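Local coordinates for putative PLP-dependent aminotransferase (Bacillus cereus ATCC 10987, PDB 3JU7), which probably acts as a pyridoxal-phosphate-dependent transaminase of the DegT/DnrJ/EryC1 family and also binds calcium, at residues Leu72-Lys76 with Glu152-Val158; Pro321-Gln325 with Thr340-Ala344. All coordinates share one frame. Residue numbers count along the deposited sequence, not the author numbering.

Contact 1 of 2, residues Leu72-Lys76 with Glu152-Val158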
loop_
_atom_site.group_PDB
_atom_site.type_symbol
_atom_site.label_atom_id
_atom_site.label_comp_id
_atom_site.label_asym_id
_atom_site.label_seq_id
_atom_site.Cartn_x
_atom_site.Cartn_y
_atom_site.Cartn_z
ATOM N N LEU A 72 -11.775 10.247 -0.036
ATOM C CA LEU A 72 -12.043 11.481 0.737
ATOM C C LEU A 72 -12.908 12.501 -0.006
ATOM O O LEU A 72 -13.814 13.095 0.548
ATOM C CB LEU A 72 -10.723 12.182 1.130
ATOM C CG LEU A 72 -10.850 13.535 1.825
ATOM C CD1 LEU A 72 -11.507 13.332 3.184
ATOM C CD2 LEU A 72 -9.491 14.221 1.933
ATOM N N LYS A 73 -12.597 12.718 -1.276
ATOM C CA LYS A 73 -13.111 13.860 -2.004
ATOM C C LYS A 73 -14.364 13.548 -2.827
ATOM O O LYS A 73 -15.057 14.453 -3.229
ATOM C CB LYS A 73 -12.001 14.382 -2.911
ATOM C CG LYS A 73 -10.946 15.161 -2.129
ATOM C CD LYS A 73 -9.940 15.876 -2.977
ATOM C CE LYS A 73 -10.531 16.935 -3.923
ATOM N NZ LYS A 73 -10.790 18.254 -3.332
ATOM N N LYS A 74 -14.667 12.290 -3.089
ATOM C CA LYS A 74 -15.818 12.008 -3.920
ATOM C C LYS A 74 -17.148 12.529 -3.327
ATOM O O LYS A 74 -17.392 12.476 -2.134
ATOM C CB LYS A 74 -15.930 10.510 -4.228
ATOM C CG LYS A 74 -16.177 9.668 -2.998
ATOM C CD LYS A 74 -16.186 8.148 -3.232
ATOM C CE LYS A 74 -16.745 7.464 -1.993
ATOM N NZ LYS A 74 -17.003 6.062 -2.232
ATOM N N ARG A 75 -18.033 12.992 -4.197
ATOM C CA ARG A 75 -19.363 13.384 -3.756
ATOM C C ARG A 75 -20.125 12.126 -3.443
ATOM O O ARG A 75 -20.165 11.179 -4.237
ATOM C CB ARG A 75 -20.063 14.225 -4.808
ATOM C CG ARG A 75 -19.234 15.424 -5.176
ATOM C CD ARG A 75 -19.998 16.459 -5.871
ATOM N NE ARG A 75 -20.660 15.941 -7.045
ATOM C CZ ARG A 75 -21.326 16.700 -7.910
ATOM N NH1 ARG A 75 -21.412 18.015 -7.716
ATOM N NH2 ARG A 75 -21.902 16.145 -8.983
ATOM N N LYS A 76 -20.723 12.125 -2.264
ATOM C CA LYS A 76 -21.251 10.903 -1.676
ATOM C C LYS A 76 -22.446 10.335 -2.443
ATOM O O LYS A 76 -22.711 9.160 -2.372
ATOM C CB LYS A 76 -21.557 11.117 -0.172
ATOM C CG LYS A 76 -20.274 11.157 0.726
ATOM N N GLU A 152 -13.550 22.792 -9.050
ATOM C CA GLU A 152 -13.511 22.718 -7.588
ATOM C C GLU A 152 -14.351 23.858 -7.010
ATOM O O GLU A 152 -15.199 23.635 -6.170
ATOM C CB GLU A 152 -12.072 22.788 -7.060
ATOM C CG GLU A 152 -11.328 21.438 -7.043
ATOM C CD GLU A 152 -11.565 20.647 -5.776
ATOM O OE1 GLU A 152 -11.882 21.270 -4.747
ATOM O OE2 GLU A 152 -11.424 19.397 -5.799
ATOM N N LYS A 153 -14.153 25.074 -7.499
ATOM C CA LYS A 153 -14.912 26.188 -6.985
ATOM C C LYS A 153 -16.415 25.983 -7.166
ATOM O O LYS A 153 -17.164 26.463 -6.338
ATOM C CB LYS A 153 -14.448 27.502 -7.602
ATOM C CG LYS A 153 -13.049 27.928 -7.117
ATOM C CD LYS A 153 -12.650 29.343 -7.564
ATOM C CE LYS A 153 -12.795 29.555 -9.067
ATOM N NZ LYS A 153 -12.129 30.811 -9.561
ATOM N N LYS A 154 -16.845 25.270 -8.215
ATOM C CA LYS A 154 -18.266 24.933 -8.447
ATOM C C LYS A 154 -18.772 23.717 -7.638
ATOM O O LYS A 154 -19.879 23.232 -7.885
ATOM C CB LYS A 154 -18.520 24.616 -9.943
ATOM C CG LYS A 154 -18.641 25.838 -10.895
ATOM C CD LYS A 154 -19.061 25.469 -12.349
ATOM N N GLY A 155 -17.958 23.177 -6.734
ATOM C CA GLY A 155 -18.334 21.975 -6.000
ATOM C C GLY A 155 -18.140 20.642 -6.708
ATOM O O GLY A 155 -18.628 19.614 -6.220
ATOM N N VAL A 156 -17.434 20.625 -7.844
ATOM C CA VAL A 156 -17.054 19.339 -8.463
ATOM C C VAL A 156 -15.596 18.973 -8.092
ATOM O O VAL A 156 -14.647 19.652 -8.519
ATOM C CB VAL A 156 -17.218 19.367 -9.994
ATOM C CG1 VAL A 156 -16.648 18.123 -10.600
ATOM C CG2 VAL A 156 -18.690 19.524 -10.375
ATOM N N PRO A 157 -15.416 17.905 -7.296
ATOM C CA PRO A 157 -14.094 17.516 -6.827
ATOM C C PRO A 157 -13.174 16.967 -7.917
ATOM O O PRO A 157 -13.588 16.168 -8.738
ATOM C CB PRO A 157 -14.384 16.400 -5.782
ATOM C CG PRO A 157 -15.716 15.946 -6.029
ATOM C CD PRO A 157 -16.471 17.042 -6.735
ATOM N N VAL A 158 -11.913 17.386 -7.872
ATOM C CA VAL A 158 -10.899 16.965 -8.828
ATOM C C VAL A 158 -9.667 16.438 -8.105
ATOM O O VAL A 158 -9.155 17.067 -7.176
ATOM C CB VAL A 158 -10.437 18.133 -9.671
ATOM C CG1 VAL A 158 -9.319 17.670 -10.603
ATOM C CG2 VAL A 158 -11.647 18.812 -10.361
#

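Contact 2 of 2, residues Pro321-Gln325 with Thr340-Ala344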
loop_
_atom_site.group_PDB
_atom_site.type_symbol
_atom_site.label_atom_id
_atom_site.label_comp_id
_atom_site.label_asym_id
_atom_site.label_seq_id
_atom_site.Cartn_x
_atom_site.Cartn_y
_atom_site.Cartn_z
ATOM N N PRO A 321 -3.239 -1.291 -25.705
ATOM C CA PRO A 321 -4.611 -0.808 -25.541
ATOM C C PRO A 321 -4.764 0.284 -24.507
ATOM O O PRO A 321 -4.089 0.268 -23.472
ATOM C CB PRO A 321 -5.352 -2.054 -25.048
ATOM C CG PRO A 321 -4.276 -2.884 -24.366
ATOM C CD PRO A 321 -3.144 -2.717 -25.326
ATOM N N SER A 322 -5.653 1.231 -24.791
ATOM C CA SER A 322 -6.061 2.181 -23.785
ATOM C C SER A 322 -6.963 1.463 -22.791
ATOM O O SER A 322 -7.421 0.336 -23.069
ATOM C CB SER A 322 -6.805 3.352 -24.415
ATOM O OG SER A 322 -5.963 4.475 -24.481
ATOM N N CYS A 323 -7.271 2.128 -21.670
ATOM C CA CYS A 323 -8.047 1.490 -20.602
ATOM C C CYS A 323 -9.351 0.941 -21.139
ATOM O O CYS A 323 -9.679 -0.189 -20.846
ATOM C CB CYS A 323 -8.301 2.418 -19.397
ATOM S SG CYS A 323 -6.773 2.768 -18.477
ATOM N N HIS A 324 -10.080 1.737 -21.923
ATOM C CA HIS A 324 -11.387 1.337 -22.404
ATOM C C HIS A 324 -11.282 0.122 -23.303
ATOM O O HIS A 324 -12.272 -0.565 -23.514
ATOM C CB HIS A 324 -12.114 2.498 -23.129
ATOM C CG HIS A 324 -11.661 2.758 -24.546
ATOM N ND1 HIS A 324 -10.543 3.507 -24.849
ATOM C CD2 HIS A 324 -12.239 2.458 -25.735
ATOM C CE1 HIS A 324 -10.427 3.622 -26.160
ATOM N NE2 HIS A 324 -11.431 2.969 -26.723
ATOM N N GLN A 325 -10.083 -0.132 -23.834
ATOM C CA GLN A 325 -9.821 -1.300 -24.700
ATOM C C GLN A 325 -9.340 -2.549 -23.927
ATOM O O GLN A 325 -9.321 -3.648 -24.468
ATOM C CB GLN A 325 -8.793 -0.919 -25.782
ATOM C CG GLN A 325 -9.249 0.288 -26.621
ATOM C CD GLN A 325 -8.185 0.811 -27.538
ATOM O OE1 GLN A 325 -6.998 0.814 -27.187
ATOM N NE2 GLN A 325 -8.596 1.270 -28.741
ATOM N N THR A 340 -9.057 9.158 -28.817
ATOM C CA THR A 340 -8.303 8.214 -27.970
ATOM C C THR A 340 -7.914 7.011 -28.823
ATOM O O THR A 340 -6.784 6.557 -28.797
ATOM C CB THR A 340 -9.132 7.761 -26.709
ATOM O OG1 THR A 340 -9.614 8.921 -25.996
ATOM C CG2 THR A 340 -8.282 6.943 -25.731
ATOM N N ASN A 341 -8.844 6.525 -29.624
ATOM C CA ASN A 341 -8.555 5.386 -30.493
ATOM C C ASN A 341 -7.450 5.691 -31.480
ATOM O O ASN A 341 -6.542 4.881 -31.709
ATOM C CB ASN A 341 -9.813 4.923 -31.250
ATOM C CG ASN A 341 -10.822 4.277 -30.319
ATOM O OD1 ASN A 341 -10.484 3.919 -29.181
ATOM N ND2 ASN A 341 -12.058 4.114 -30.788
ATOM N N LYS A 342 -7.533 6.862 -32.071
ATOM C CA LYS A 342 -6.546 7.260 -33.040
ATOM C C LYS A 342 -5.160 7.364 -32.380
ATOM O O LYS A 342 -4.191 6.794 -32.885
ATOM C CB LYS A 342 -6.968 8.580 -33.718
ATOM C CG LYS A 342 -5.933 9.179 -34.641
ATOM C CD LYS A 342 -5.585 8.269 -35.799
ATOM C CE LYS A 342 -6.646 8.279 -36.849
ATOM N NZ LYS A 342 -6.612 9.621 -37.531
ATOM N N ILE A 343 -5.067 8.075 -31.259
ATOM C CA ILE A 343 -3.773 8.240 -30.578
ATOM C C ILE A 343 -3.223 6.879 -30.111
ATOM O O ILE A 343 -2.025 6.678 -30.040
ATOM C CB ILE A 343 -3.898 9.219 -29.379
ATOM C CG1 ILE A 343 -4.180 10.637 -29.895
ATOM C CG2 ILE A 343 -2.619 9.214 -28.473
ATOM C CD1 ILE A 343 -3.104 11.196 -30.873
ATOM N N ALA A 344 -4.105 5.942 -29.798
ATOM C CA ALA A 344 -3.697 4.612 -29.355
ATOM C C ALA A 344 -3.228 3.777 -30.551
ATOM O O ALA A 344 -2.546 2.788 -30.350
ATOM C CB ALA A 344 -4.837 3.909 -28.601
HETATM O O HOH W 1 -6.865 2.344 -31.005
#

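Contact 1 of 2, residues Leu72-Lys76 with Glu152-Val158
A Schellman motif ends helix 146-153 here, and the turn it makes packs against the C-terminal exit of helix 62-73 in the aminotransferase fold. The motif is defined by Gly155 at positive phi (81°), with Gly155 N hydrogen-bonded to Glu152 O at 2.9 Å and Val156 N hydrogen-bonded to Leu151 O; a CB on Gly155 would be jammed against the preceding carbonyl oxygen.

Van der Waals packing, partly of CH groups on carbonyl oxygens, centres on Pro157, whose CB points at the other segment. Its CB lies 4.2 Å from Lys73 CB, its CG 3.2 Å from Lys73 O, and its CD 3.6 Å from Arg75 CG, so the ring sits against the backbone just where Lys74 leaves helical geometry. Arg75 continues along the turn, with CD 3.5 Å from Gly155 O and NH1 4.1 Å from Val156 CG2. The Lys73 side chain starts out past Pro157 and curls at its far end (chi3 and chi4 both p), its CE 3.5 Å from Val158 O.

Among polar interactions, Arg75 NH2 is hydrogen-bonded to Val130 O, and backbone hydrogen bonds of Arg75 with Ala131 and of Pro157 with Val133 link both segments to strand 130-133. Across the two segments the one hydrogen bond belongs to the salt bridge from Lys73 NZ to Glu152 OE2, 2.8 Å. That same OE2 accepts a hydrogen bond from Val158 N at 2.9 Å with an N-H...O angle of 170°.

Contact 2 of 2, residues Pro321-Gln325 with Thr340-Ala344
His324 and Asn341, each with 39 Å² covered, pair at the edge of the imidazole: His324 NE2 donates to Asn341 OD1 at 2.8 Å, but the 124° angle at the hydrogen marks the bond as weak. The ring's other nitrogen, ND1, is hydrogen-bonded to Ser85 OG. Thr340, with 35 Å² covered, has its CA-to-CB bond toward the turn, and its CG2 lies 3.6 Å from Ser322 OG and 4.0 Å from His324 CE1, while its OG1 is hydrogen-bonded to Asp106 OD1. A water extends the polar side, accepting from Gln325 NE2 at 3.0 Å and donating to Asn341 O at 2.7 Å. Gln325 OE1 accepts from Ser322 N (2.8 Å, 159°), spanning the start of the 3-10 turn 323-325, and lies 4.0 Å from Ala344 CB. Pro321, preceded by a cis peptide, packs on Glu225 of the second subunit. The contact thus sets this turn against helix 338-346, with Cys323 and His324 also touching Phe104 of strand 101-105.

How the contacts relate
After helices 19-28 and 36-48 and strand 55-59, the chain reaches helix 62-73, whose end forms one side of contact 1. The intervening 75 residues, including strands 80-84, 101-105 and 130-133, bring it back through helix 146-153 to close that loop. Contact 2 opens only much later, after helix 301-309, and closes a short loop of 14 residues on helix 338-346. The two are therefore in series, neither crossing nor nesting. Their centres are 27 Å apart and their nearest atoms about 17 Å. Contact 1 joins two helix ends; contact 2 sets a late loop on a helix, with Ser85 and Phe104, from within contact 1's loop, beside it.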